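Local coordinates for Rho-related gtp-binding protein RHOD (Homo sapiens, PDB 2J1L) that belongs to the Rho branch of the Ras family of small GTP-binding proteins and holds guanosine-5'-diphosphate in its nucleotide pocket, at residues A[140-145]-A[204-209]; A[146-151]-A[192-197]; A[184-189]-A[197-202]. All blocks are in the same frame, centred on the assembly; numbering follows the deposited sequence.

Contact 1 of 3, residues A[140-145]-A[204-209]; sequences PIIVVG and AEVALS
The side chains of Pro140 and Val206 run alongside each other in opposing directions, so that the CG1 methyl of Val206 rests against CB of the proline ring. The closest approach is 3.6 Å, between Pro140 CB and Val206 CG1. The ring's next carbon follows at a looser spacing, with Pro140 CG 4.2 Å from the same methyl. Val206 reaches both of its partners by splitting its branches. CG1 stands anti to the backbone N (chi1 172°) and serves the proline, whereas CG2 is anti to the carbonyl carbon and is directed to Ile142. There the meeting is methyl to methyl and light, with Ile142 CD1 4.3 Å from Val206 CG2. The isoleucine gets that far because its chain runs straight out beyond CG1 (chi2 178°), carrying CD1 off the strand and toward the helix.

Everything here is apolar: two residues from 140-145 hold one valine between them, and together the segments bury 145 Å². The backbones are nearest just before the strand begins, Pro140 CA lying 6.8 Å from Ala207 CA. Farther along, strand and helix diverge.

In the sheet, strand 141-146 runs between strands 106-114 and 184-187, with backbone bonds from Ile142 to Leu109 and Leu111 on one side and from Val143 to Ala184 on the other. Next to Val206 on the helix, Ala207 touches Val108 and Val35, which extends the packing over strands 106-114 and 34-41. The contact therefore seats the C-terminal part of helix 196-209 on the central parallel strands of the Ras-type sheet.

Contact 2 of 3, residues A[146-151]-A[192-197]; sequences CKTDLR and LHDNVH. With GDP (guanosine-5'-diphosphate), chain B.
At the N1/N2 edge of the guanine of GDP lies the carboxylate of Asp149, whose CB rests 3.7 Å from Leu192 CD1. Over one face of the base runs the extended chain of Lys147, with CG 3.6 Å from GDP C5 and CD 3.5 Å from GDP C4. At the amino corner, Leu150 CD2 packs 3.4 Å from GDP N2.

GDP N1 donates to Asp149 OD1 at 2.9 Å (155° at the hydrogen) and leans weakly on OD2 as well, while GDP N2 donates to Asp149 OD2 at 3.0 Å (161°). A chi1 of 56° tucks CG in between N and C of its own backbone, which brings both oxygens round to the base. OD1 has a second and stronger partner in Ser189 OG, which also takes the Leu192 N-H, so one hydroxyl positions the aspartate and the start of 192-197 alike. Thr148 OG1 and Asp194 OD2 merely approach, at 4.4 Å.

Lys147 NZ makes a weak bond to GDP O4', a salt bridge with Asp114 and a hydrogen bond to Gly44 O. His193 and Asp194 form a G1 beta bulge opposite Ser189. Lysine over the base and aspartate on N1 and N2 are characteristic of the (N/T)KxD guanine-recognition motif of Ras-family proteins, here with Cys146 in its first position, next to the SA-type loop at Ser189-Ala190.

Contact 3 of 3, residues A[184-189]-A[197-202]; sequences AYLECS and HAVFQE. With GDP (guanosine-5'-diphosphate), chain B.
Strand 184-187 and helix 197-202 run nearly antiparallel, at 161°, with axes 8.7 Å apart. Leu186 points at the helix and lies roughly perpendicular to the Glu202 side chain. Its CD1 methyl meets the aliphatic part of the glutamate, 3.7 Å from Glu202 CB, while Leu186 CB lies 4.4 Å from Val199 CG2. The Glu202 chain bends at chi2 (-66°), which swings the carboxylate back along the strand until OE1 lies 4.1 Å from Ala184 CB. At the other end, Val199 uses the same CG2 branch, which is anti to the carbonyl carbon, to reach Cys188 CB at 4.0 Å; the thiol SG is almost as near.

This is the last strand and last helix of the Ras-type G domain, joined by the loop at 188-195 that carries part of the nucleotide pocket. The strand is the outermost at that edge of the sheet, and the helix lies along one face of it, reaching inward as Val199 packs on Val144 and Leu110 and Phe200 stacks with the ring of Phe54.

Tyr185 and Glu187 belong to the other face of the strand. Tyr185 OH donates to Glu187 OE2 at 2.6 Å, on the anti lone pair; the carboxylate oxygen lies in the plane of the ring at its edge. The same OE2 forms a salt bridge with Arg151, so two groups hold it. Past Cys188 the chain enters the pocket, where Ser189 OG approaches GDP O6 (3.5 Å) without a bond to it, OG being held by Asp149 and Leu192 N.

Helix 196-209 ties all three contacts together: contact 2 lies in the loop leading into it, contact 3 along its first turns and contact 1 near its end. Contacts 1 and 3, with centres about 9 Å apart, share a sheet, joined strand to strand by Gly145 N to Leu186 O at 2.8 Å and by Ile142 packing on Leu186. Contacts 2 and 3, centres about 10 Å apart, meet beside GDP, and both touch it: Asp149 OD1 is 2.6 Å from Ser189 OG, and Asn195 ND2 is 2.7 Å from Glu187 O. Contacts 1 and 2 have their centres about 18 Å apart, although residues 140-145 lead straight into the nucleotide-binding loop at 146-151.

Contact 1 of 3, residues A[140-145]-A[204-209]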
loop_
_atom_site.group_PDB
_atom_site.type_symbol
_atom_site.label_atom_id
_atom_site.label_comp_id
_atom_site.label_asym_id
_atom_site.label_seq_id
_atom_site.Cartn_x
_atom_site.Cartn_y
_atom_site.Cartn_z
ATOM N N PRO A 140 8.704 1.498 -9.619
ATOM C CA PRO A 140 7.945 2.588 -9.010
ATOM C C PRO A 140 7.309 2.223 -7.666
ATOM O O PRO A 140 6.859 1.093 -7.485
ATOM C CB PRO A 140 6.842 2.878 -10.038
ATOM C CG PRO A 140 7.203 2.106 -11.256
ATOM C CD PRO A 140 8.023 0.957 -10.801
ATOM N N ILE A 141 7.270 3.204 -6.758
ATOM C CA ILE A 141 6.735 3.065 -5.411
ATOM C C ILE A 141 5.500 3.946 -5.258
ATOM O O ILE A 141 5.535 5.136 -5.621
ATOM C CB ILE A 141 7.743 3.550 -4.346
ATOM C CG1 ILE A 141 9.017 2.684 -4.323
ATOM C CG2 ILE A 141 7.058 3.632 -2.972
ATOM N N ILE A 142 4.416 3.346 -4.745
ATOM C CA ILE A 142 3.283 4.050 -4.199
ATOM C C ILE A 142 3.198 3.728 -2.709
ATOM O O ILE A 142 3.258 2.554 -2.326
ATOM C CB ILE A 142 1.995 3.538 -4.793
ATOM C CG1 ILE A 142 1.882 3.893 -6.260
ATOM C CG2 ILE A 142 0.794 4.090 -4.039
ATOM C CD1 ILE A 142 0.617 3.343 -6.872
ATOM N N VAL A 143 3.040 4.752 -1.875
ATOM C CA VAL A 143 2.796 4.565 -0.441
ATOM C C VAL A 143 1.316 4.462 -0.233
ATOM O O VAL A 143 0.590 5.348 -0.686
ATOM C CB VAL A 143 3.314 5.759 0.395
ATOM C CG1 VAL A 143 2.840 5.668 1.857
ATOM C CG2 VAL A 143 4.828 5.823 0.330
ATOM N N VAL A 144 0.849 3.416 0.457
ATOM C CA VAL A 144 -0.570 3.237 0.659
ATOM C C VAL A 144 -0.849 3.277 2.159
ATOM O O VAL A 144 -0.309 2.478 2.904
ATOM C CB VAL A 144 -1.089 1.876 0.038
ATOM C CG1 VAL A 144 -2.632 1.688 0.241
ATOM C CG2 VAL A 144 -0.734 1.789 -1.454
ATOM N N GLY A 145 -1.688 4.195 2.614
ATOM C CA GLY A 145 -2.138 4.183 4.008
ATOM C C GLY A 145 -3.398 3.360 4.185
ATOM O O GLY A 145 -4.399 3.675 3.567
ATOM N N ALA A 204 -1.730 0.109 -11.422
ATOM C CA ALA A 204 -1.662 -0.267 -12.834
ATOM C C ALA A 204 -1.199 0.882 -13.734
ATOM O O ALA A 204 -0.316 0.704 -14.555
ATOM C CB ALA A 204 -3.019 -0.770 -13.292
ATOM N N GLU A 205 -1.810 2.052 -13.583
ATOM C CA GLU A 205 -1.464 3.206 -14.407
ATOM C C GLU A 205 0.023 3.520 -14.225
ATOM O O GLU A 205 0.781 3.617 -15.199
ATOM C CB GLU A 205 -2.359 4.425 -14.078
ATOM C CG GLU A 205 -3.688 4.443 -14.879
ATOM C CD GLU A 205 -4.812 5.365 -14.309
ATOM O OE1 GLU A 205 -5.180 5.250 -13.115
ATOM O OE2 GLU A 205 -5.369 6.178 -15.090
ATOM N N VAL A 206 0.445 3.622 -12.970
ATOM C CA VAL A 206 1.848 3.868 -12.661
ATOM C C VAL A 206 2.792 2.810 -13.280
ATOM O O VAL A 206 3.775 3.173 -13.928
ATOM C CB VAL A 206 2.058 3.977 -11.149
ATOM C CG1 VAL A 206 3.544 4.030 -10.811
ATOM C CG2 VAL A 206 1.332 5.215 -10.629
ATOM N N ALA A 207 2.491 1.522 -13.109
ATOM C CA ALA A 207 3.375 0.466 -13.616
ATOM C C ALA A 207 3.556 0.549 -15.132
ATOM O O ALA A 207 4.673 0.448 -15.645
ATOM C CB ALA A 207 2.847 -0.898 -13.228
ATOM N N LEU A 208 2.449 0.749 -15.836
ATOM C CA LEU A 208 2.462 0.840 -17.287
ATOM C C LEU A 208 3.114 2.130 -17.795
ATOM O O LEU A 208 3.777 2.118 -18.829
ATOM C CB LEU A 208 1.039 0.676 -17.836
ATOM C CG LEU A 208 0.502 -0.750 -17.623
ATOM C CD1 LEU A 208 -1.019 -0.808 -17.680
ATOM C CD2 LEU A 208 1.105 -1.707 -18.639
ATOM N N SER A 209 2.954 3.227 -17.065
ATOM C CA SER A 209 3.567 4.496 -17.460
ATOM C C SER A 209 5.105 4.485 -17.393
ATOM O O SER A 209 5.742 5.324 -18.039
ATOM C CB SER A 209 3.014 5.649 -16.629
ATOM O OG SER A 209 3.230 5.414 -15.250
#

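Contact 2 of 3, residues A[146-151]-A[192-197]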
loop_
_atom_site.group_PDB
_atom_site.type_symbol
_atom_site.label_atom_id
_atom_site.label_comp_id
_atom_site.label_asym_id
_atom_site.label_seq_id
_atom_site.Cartn_x
_atom_site.Cartn_y
_atom_site.Cartn_z
ATOM N N CYS A 146 -3.355 2.327 5.019
ATOM C CA CYS A 146 -4.463 1.383 5.196
ATOM C C CYS A 146 -5.278 1.579 6.499
ATOM O O CYS A 146 -4.821 2.217 7.448
ATOM C CB CYS A 146 -3.922 -0.034 5.201
ATOM S SG CYS A 146 -3.051 -0.527 3.653
ATOM N N LYS A 147 -6.479 1.001 6.530
ATOM C CA LYS A 147 -7.361 1.073 7.678
ATOM C C LYS A 147 -7.763 2.515 8.030
ATOM O O LYS A 147 -7.891 2.854 9.215
ATOM C CB LYS A 147 -6.717 0.417 8.901
ATOM C CG LYS A 147 -6.020 -0.897 8.649
ATOM C CD LYS A 147 -5.894 -1.671 9.967
ATOM C CE LYS A 147 -4.824 -2.740 9.913
ATOM N NZ LYS A 147 -4.295 -3.051 11.276
ATOM N N THR A 148 -7.985 3.351 7.011
ATOM C CA THR A 148 -8.349 4.764 7.232
ATOM C C THR A 148 -9.651 4.935 8.036
ATOM O O THR A 148 -9.925 6.008 8.591
ATOM C CB THR A 148 -8.491 5.526 5.909
ATOM O OG1 THR A 148 -9.479 4.884 5.086
ATOM C CG2 THR A 148 -7.147 5.571 5.155
ATOM N N ASP A 149 -10.446 3.876 8.112
ATOM C CA ASP A 149 -11.659 3.900 8.918
ATOM C C ASP A 149 -11.364 4.088 10.412
ATOM O O ASP A 149 -12.207 4.615 11.161
ATOM C CB ASP A 149 -12.475 2.625 8.692
ATOM C CG ASP A 149 -11.685 1.370 8.973
ATOM O OD1 ASP A 149 -10.711 1.088 8.221
ATOM O OD2 ASP A 149 -12.040 0.661 9.935
ATOM N N LEU A 150 -10.168 3.686 10.837
ATOM C CA LEU A 150 -9.807 3.705 12.261
ATOM C C LEU A 150 -9.406 5.077 12.837
ATOM O O LEU A 150 -9.245 5.202 14.049
ATOM C CB LEU A 150 -8.707 2.668 12.536
ATOM C CG LEU A 150 -9.157 1.205 12.379
ATOM C CD1 LEU A 150 -8.052 0.241 12.839
ATOM C CD2 LEU A 150 -10.450 0.965 13.136
ATOM N N ARG A 151 -9.252 6.093 11.986
ATOM C CA ARG A 151 -9.137 7.480 12.454
ATOM C C ARG A 151 -10.402 7.913 13.182
ATOM O O ARG A 151 -10.332 8.615 14.191
ATOM C CB ARG A 151 -8.928 8.446 11.299
ATOM C CG ARG A 151 -7.670 8.226 10.518
ATOM C CD ARG A 151 -7.355 9.441 9.661
ATOM N NE ARG A 151 -6.100 9.242 8.940
ATOM C CZ ARG A 151 -5.960 9.183 7.619
ATOM N NH1 ARG A 151 -4.756 9.003 7.107
ATOM N NH2 ARG A 151 -6.992 9.303 6.799
ATOM N N LEU A 192 -14.332 -0.874 4.813
ATOM C CA LEU A 192 -15.481 -0.189 4.224
ATOM C C LEU A 192 -15.468 -0.245 2.704
ATOM O O LEU A 192 -16.182 0.516 2.060
ATOM C CB LEU A 192 -15.484 1.280 4.653
ATOM C CG LEU A 192 -15.441 1.592 6.154
ATOM C CD1 LEU A 192 -15.361 3.103 6.386
ATOM C CD2 LEU A 192 -16.646 0.987 6.878
ATOM N N HIS A 193 -14.653 -1.127 2.130
ATOM C CA HIS A 193 -14.397 -1.130 0.685
ATOM C C HIS A 193 -14.250 0.298 0.158
ATOM O O HIS A 193 -14.851 0.670 -0.845
ATOM C CB HIS A 193 -15.530 -1.815 -0.086
ATOM C CG HIS A 193 -15.759 -3.254 0.277
ATOM N ND1 HIS A 193 -15.759 -3.711 1.581
ATOM C CD2 HIS A 193 -16.064 -4.326 -0.499
ATOM C CE1 HIS A 193 -16.018 -5.010 1.589
ATOM N NE2 HIS A 193 -16.211 -5.405 0.341
ATOM N N ASP A 194 -13.458 1.101 0.846
ATOM C CA ASP A 194 -13.313 2.506 0.500
ATOM C C ASP A 194 -11.987 2.730 -0.230
ATOM O O ASP A 194 -10.918 2.616 0.352
ATOM C CB ASP A 194 -13.405 3.352 1.779
ATOM C CG ASP A 194 -13.266 4.853 1.527
ATOM O OD1 ASP A 194 -13.421 5.311 0.372
ATOM O OD2 ASP A 194 -13.012 5.584 2.513
ATOM N N ASN A 195 -12.081 3.005 -1.522
ATOM C CA ASN A 195 -10.955 3.436 -2.331
ATOM C C ASN A 195 -9.933 2.347 -2.645
ATOM O O ASN A 195 -8.808 2.632 -3.054
ATOM C CB ASN A 195 -10.253 4.601 -1.664
ATOM C CG ASN A 195 -9.602 5.507 -2.660
ATOM O OD1 ASN A 195 -10.240 5.902 -3.647
ATOM N ND2 ASN A 195 -8.328 5.838 -2.435
ATOM N N VAL A 196 -10.337 1.096 -2.488
ATOM C CA VAL A 196 -9.437 -0.037 -2.654
ATOM C C VAL A 196 -9.125 -0.319 -4.134
ATOM O O VAL A 196 -7.954 -0.495 -4.504
ATOM C CB VAL A 196 -10.005 -1.278 -1.932
ATOM C CG1 VAL A 196 -9.221 -2.534 -2.303
ATOM C CG2 VAL A 196 -9.978 -1.022 -0.402
ATOM N N HIS A 197 -10.149 -0.335 -4.975
ATOM C CA HIS A 197 -9.947 -0.452 -6.415
ATOM C C HIS A 197 -9.134 0.686 -6.982
ATOM O O HIS A 197 -8.364 0.476 -7.927
ATOM C CB HIS A 197 -11.280 -0.457 -7.177
ATOM C CG HIS A 197 -12.045 -1.723 -7.035
ATOM N ND1 HIS A 197 -11.962 -2.740 -7.963
ATOM C CD2 HIS A 197 -12.904 -2.144 -6.074
ATOM C CE1 HIS A 197 -12.754 -3.733 -7.583
ATOM N NE2 HIS A 197 -13.342 -3.391 -6.445
HETATM P PB GDP B . -1.297 -8.078 7.014
HETATM O O1B GDP B . -1.843 -8.858 5.860
HETATM O O2B GDP B . -0.446 -6.930 6.570
HETATM O O3B GDP B . -0.490 -9.001 7.893
HETATM O O3A GDP B . -2.533 -7.465 7.815
HETATM P PA GDP B . -3.971 -8.204 7.670
HETATM O O1A GDP B . -4.618 -7.991 6.322
HETATM O O2A GDP B . -3.771 -9.683 7.877
HETATM O "O5'" GDP B . -4.865 -7.495 8.816
HETATM C "C5'" GDP B . -4.365 -7.300 10.131
HETATM C "C4'" GDP B . -5.483 -6.892 11.074
HETATM O "O4'" GDP B . -6.074 -5.621 10.744
HETATM C "C3'" GDP B . -6.636 -7.894 10.997
HETATM O "O3'" GDP B . -7.387 -7.890 12.225
HETATM C "C2'" GDP B . -7.530 -7.326 9.940
HETATM O "O2'" GDP B . -8.877 -7.746 10.071
HETATM C "C1'" GDP B . -7.421 -5.865 10.274
HETATM N N9 GDP B . -7.720 -5.043 9.102
HETATM C C8 GDP B . -7.289 -5.191 7.834
HETATM N N7 GDP B . -7.766 -4.175 7.057
HETATM C C5 GDP B . -8.509 -3.381 7.841
HETATM C C6 GDP B . -9.281 -2.154 7.660
HETATM O O6 GDP B . -9.370 -1.581 6.534
HETATM N N1 GDP B . -9.889 -1.672 8.748
HETATM C C2 GDP B . -9.819 -2.259 9.962
HETATM N N2 GDP B . -10.477 -1.696 11.002
HETATM N N3 GDP B . -9.127 -3.386 10.206
HETATM C C4 GDP B . -8.470 -3.960 9.185
#

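Contact 3 of 3, residues A[184-189]-A[197-202]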
loop_
_atom_site.group_PDB
_atom_site.type_symbol
_atom_site.label_atom_id
_atom_site.label_comp_id
_atom_site.label_asym_id
_atom_site.label_seq_id
_atom_site.Cartn_x
_atom_site.Cartn_y
_atom_site.Cartn_z
ATOM N N ALA A 184 3.301 8.275 -5.746
ATOM C CA ALA A 184 2.026 8.739 -5.202
ATOM C C ALA A 184 1.791 8.243 -3.780
ATOM O O ALA A 184 2.450 7.314 -3.297
ATOM C CB ALA A 184 0.890 8.278 -6.091
ATOM N N TYR A 185 0.813 8.865 -3.134
ATOM C CA TYR A 185 0.313 8.410 -1.858
ATOM C C TYR A 185 -1.191 8.275 -1.948
ATOM O O TYR A 185 -1.883 9.174 -2.410
ATOM C CB TYR A 185 0.677 9.370 -0.740
ATOM C CG TYR A 185 -0.050 9.061 0.545
ATOM C CD1 TYR A 185 0.405 8.083 1.404
ATOM C CD2 TYR A 185 -1.220 9.731 0.885
ATOM C CE1 TYR A 185 -0.289 7.779 2.562
ATOM C CE2 TYR A 185 -1.906 9.435 2.043
ATOM C CZ TYR A 185 -1.443 8.467 2.862
ATOM O OH TYR A 185 -2.125 8.191 4.000
ATOM N N LEU A 186 -1.689 7.133 -1.492
ATOM C CA LEU A 186 -3.100 6.832 -1.530
ATOM C C LEU A 186 -3.510 6.224 -0.217
ATOM O O LEU A 186 -2.687 5.728 0.541
ATOM C CB LEU A 186 -3.378 5.848 -2.645
ATOM C CG LEU A 186 -2.967 6.305 -4.052
ATOM C CD1 LEU A 186 -2.602 5.099 -4.949
ATOM C CD2 LEU A 186 -4.083 7.161 -4.650
ATOM N N GLU A 187 -4.801 6.261 0.035
ATOM C CA GLU A 187 -5.388 5.747 1.263
ATOM C C GLU A 187 -6.636 4.966 0.954
ATOM O O GLU A 187 -7.367 5.284 -0.004
ATOM C CB GLU A 187 -5.830 6.891 2.133
ATOM C CG GLU A 187 -4.721 7.631 2.742
ATOM C CD GLU A 187 -5.229 8.725 3.658
ATOM O OE1 GLU A 187 -6.433 9.056 3.599
ATOM O OE2 GLU A 187 -4.413 9.243 4.442
ATOM N N CYS A 188 -6.917 3.992 1.809
ATOM C CA CYS A 188 -8.088 3.161 1.644
ATOM C C CYS A 188 -8.451 2.513 2.956
ATOM O O CYS A 188 -7.653 2.495 3.892
ATOM C CB CYS A 188 -7.783 2.076 0.636
ATOM S SG CYS A 188 -6.385 1.096 1.164
ATOM N N SER A 189 -9.671 1.997 3.004
ATOM C CA SER A 189 -10.120 1.136 4.073
ATOM C C SER A 189 -10.641 -0.134 3.432
ATOM O O SER A 189 -11.616 -0.089 2.688
ATOM C CB SER A 189 -11.240 1.803 4.880
ATOM O OG SER A 189 -11.766 0.905 5.855
ATOM N N HIS A 197 -10.149 -0.335 -4.975
ATOM C CA HIS A 197 -9.947 -0.452 -6.415
ATOM C C HIS A 197 -9.134 0.686 -6.982
ATOM O O HIS A 197 -8.364 0.476 -7.927
ATOM C CB HIS A 197 -11.280 -0.457 -7.177
ATOM C CG HIS A 197 -12.045 -1.723 -7.035
ATOM N ND1 HIS A 197 -11.962 -2.740 -7.963
ATOM C CD2 HIS A 197 -12.904 -2.144 -6.074
ATOM C CE1 HIS A 197 -12.754 -3.733 -7.583
ATOM N NE2 HIS A 197 -13.342 -3.391 -6.445
ATOM N N ALA A 198 -9.354 1.893 -6.469
ATOM C CA ALA A 198 -8.574 3.037 -6.914
ATOM C C ALA A 198 -7.104 2.773 -6.653
ATOM O O ALA A 198 -6.282 3.035 -7.515
ATOM C CB ALA A 198 -9.017 4.329 -6.228
ATOM N N VAL A 199 -6.766 2.211 -5.499
ATOM C CA VAL A 199 -5.364 1.912 -5.241
ATOM C C VAL A 199 -4.774 1.044 -6.346
ATOM O O VAL A 199 -3.694 1.323 -6.848
ATOM C CB VAL A 199 -5.116 1.221 -3.879
ATOM C CG1 VAL A 199 -3.653 0.928 -3.718
ATOM C CG2 VAL A 199 -5.627 2.090 -2.716
ATOM N N PHE A 200 -5.470 -0.003 -6.738
ATOM C CA PHE A 200 -4.886 -0.924 -7.695
ATOM C C PHE A 200 -4.968 -0.407 -9.129
ATOM O O PHE A 200 -4.213 -0.846 -9.975
ATOM C CB PHE A 200 -5.505 -2.305 -7.561
ATOM C CG PHE A 200 -5.075 -3.019 -6.319
ATOM C CD1 PHE A 200 -3.879 -3.739 -6.288
ATOM C CD2 PHE A 200 -5.839 -2.957 -5.160
ATOM C CE1 PHE A 200 -3.480 -4.377 -5.162
ATOM C CE2 PHE A 200 -5.424 -3.616 -4.021
ATOM C CZ PHE A 200 -4.237 -4.309 -4.024
ATOM N N GLN A 201 -5.870 0.525 -9.393
ATOM C CA GLN A 201 -5.925 1.185 -10.687
ATOM C C GLN A 201 -4.792 2.185 -10.861
ATOM O O GLN A 201 -4.200 2.264 -11.933
ATOM C CB GLN A 201 -7.259 1.917 -10.864
ATOM C CG GLN A 201 -8.337 1.054 -11.451
ATOM C CD GLN A 201 -9.596 1.819 -11.684
ATOM O OE1 GLN A 201 -9.941 2.112 -12.827
ATOM N NE2 GLN A 201 -10.296 2.166 -10.607
ATOM N N GLU A 202 -4.525 2.977 -9.829
ATOM C CA GLU A 202 -3.344 3.835 -9.826
ATOM C C GLU A 202 -2.094 3.000 -9.983
ATOM O O GLU A 202 -1.236 3.298 -10.802
ATOM C CB GLU A 202 -3.236 4.620 -8.531
ATOM C CG GLU A 202 -3.645 6.076 -8.695
ATOM C CD GLU A 202 -2.694 6.843 -9.609
ATOM O OE1 GLU A 202 -1.560 7.167 -9.173
ATOM O OE2 GLU A 202 -3.091 7.115 -10.767
HETATM P PB GDP B . -1.297 -8.078 7.014
HETATM O O1B GDP B . -1.843 -8.858 5.860
HETATM O O2B GDP B . -0.446 -6.930 6.570
HETATM O O3B GDP B . -0.490 -9.001 7.893
HETATM O O3A GDP B . -2.533 -7.465 7.815
HETATM P PA GDP B . -3.971 -8.204 7.670
HETATM O O1A GDP B . -4.618 -7.991 6.322
HETATM O O2A GDP B . -3.771 -9.683 7.877
HETATM O "O5'" GDP B . -4.865 -7.495 8.816
HETATM C "C5'" GDP B . -4.365 -7.300 10.131
HETATM C "C4'" GDP B . -5.483 -6.892 11.074
HETATM O "O4'" GDP B . -6.074 -5.621 10.744
HETATM C "C3'" GDP B . -6.636 -7.894 10.997
HETATM O "O3'" GDP B . -7.387 -7.890 12.225
HETATM C "C2'" GDP B . -7.530 -7.326 9.940
HETATM O "O2'" GDP B . -8.877 -7.746 10.071
HETATM C "C1'" GDP B . -7.421 -5.865 10.274
HETATM N N9 GDP B . -7.720 -5.043 9.102
HETATM C C8 GDP B . -7.289 -5.191 7.834
HETATM N N7 GDP B . -7.766 -4.175 7.057
HETATM C C5 GDP B . -8.509 -3.381 7.841
HETATM C C6 GDP B . -9.281 -2.154 7.660
HETATM O O6 GDP B . -9.370 -1.581 6.534
HETATM N N1 GDP B . -9.889 -1.672 8.748
HETATM C C2 GDP B . -9.819 -2.259 9.962
HETATM N N2 GDP B . -10.477 -1.696 11.002
HETATM N N3 GDP B . -9.127 -3.386 10.206
HETATM C C4 GDP B . -8.470 -3.960 9.185
#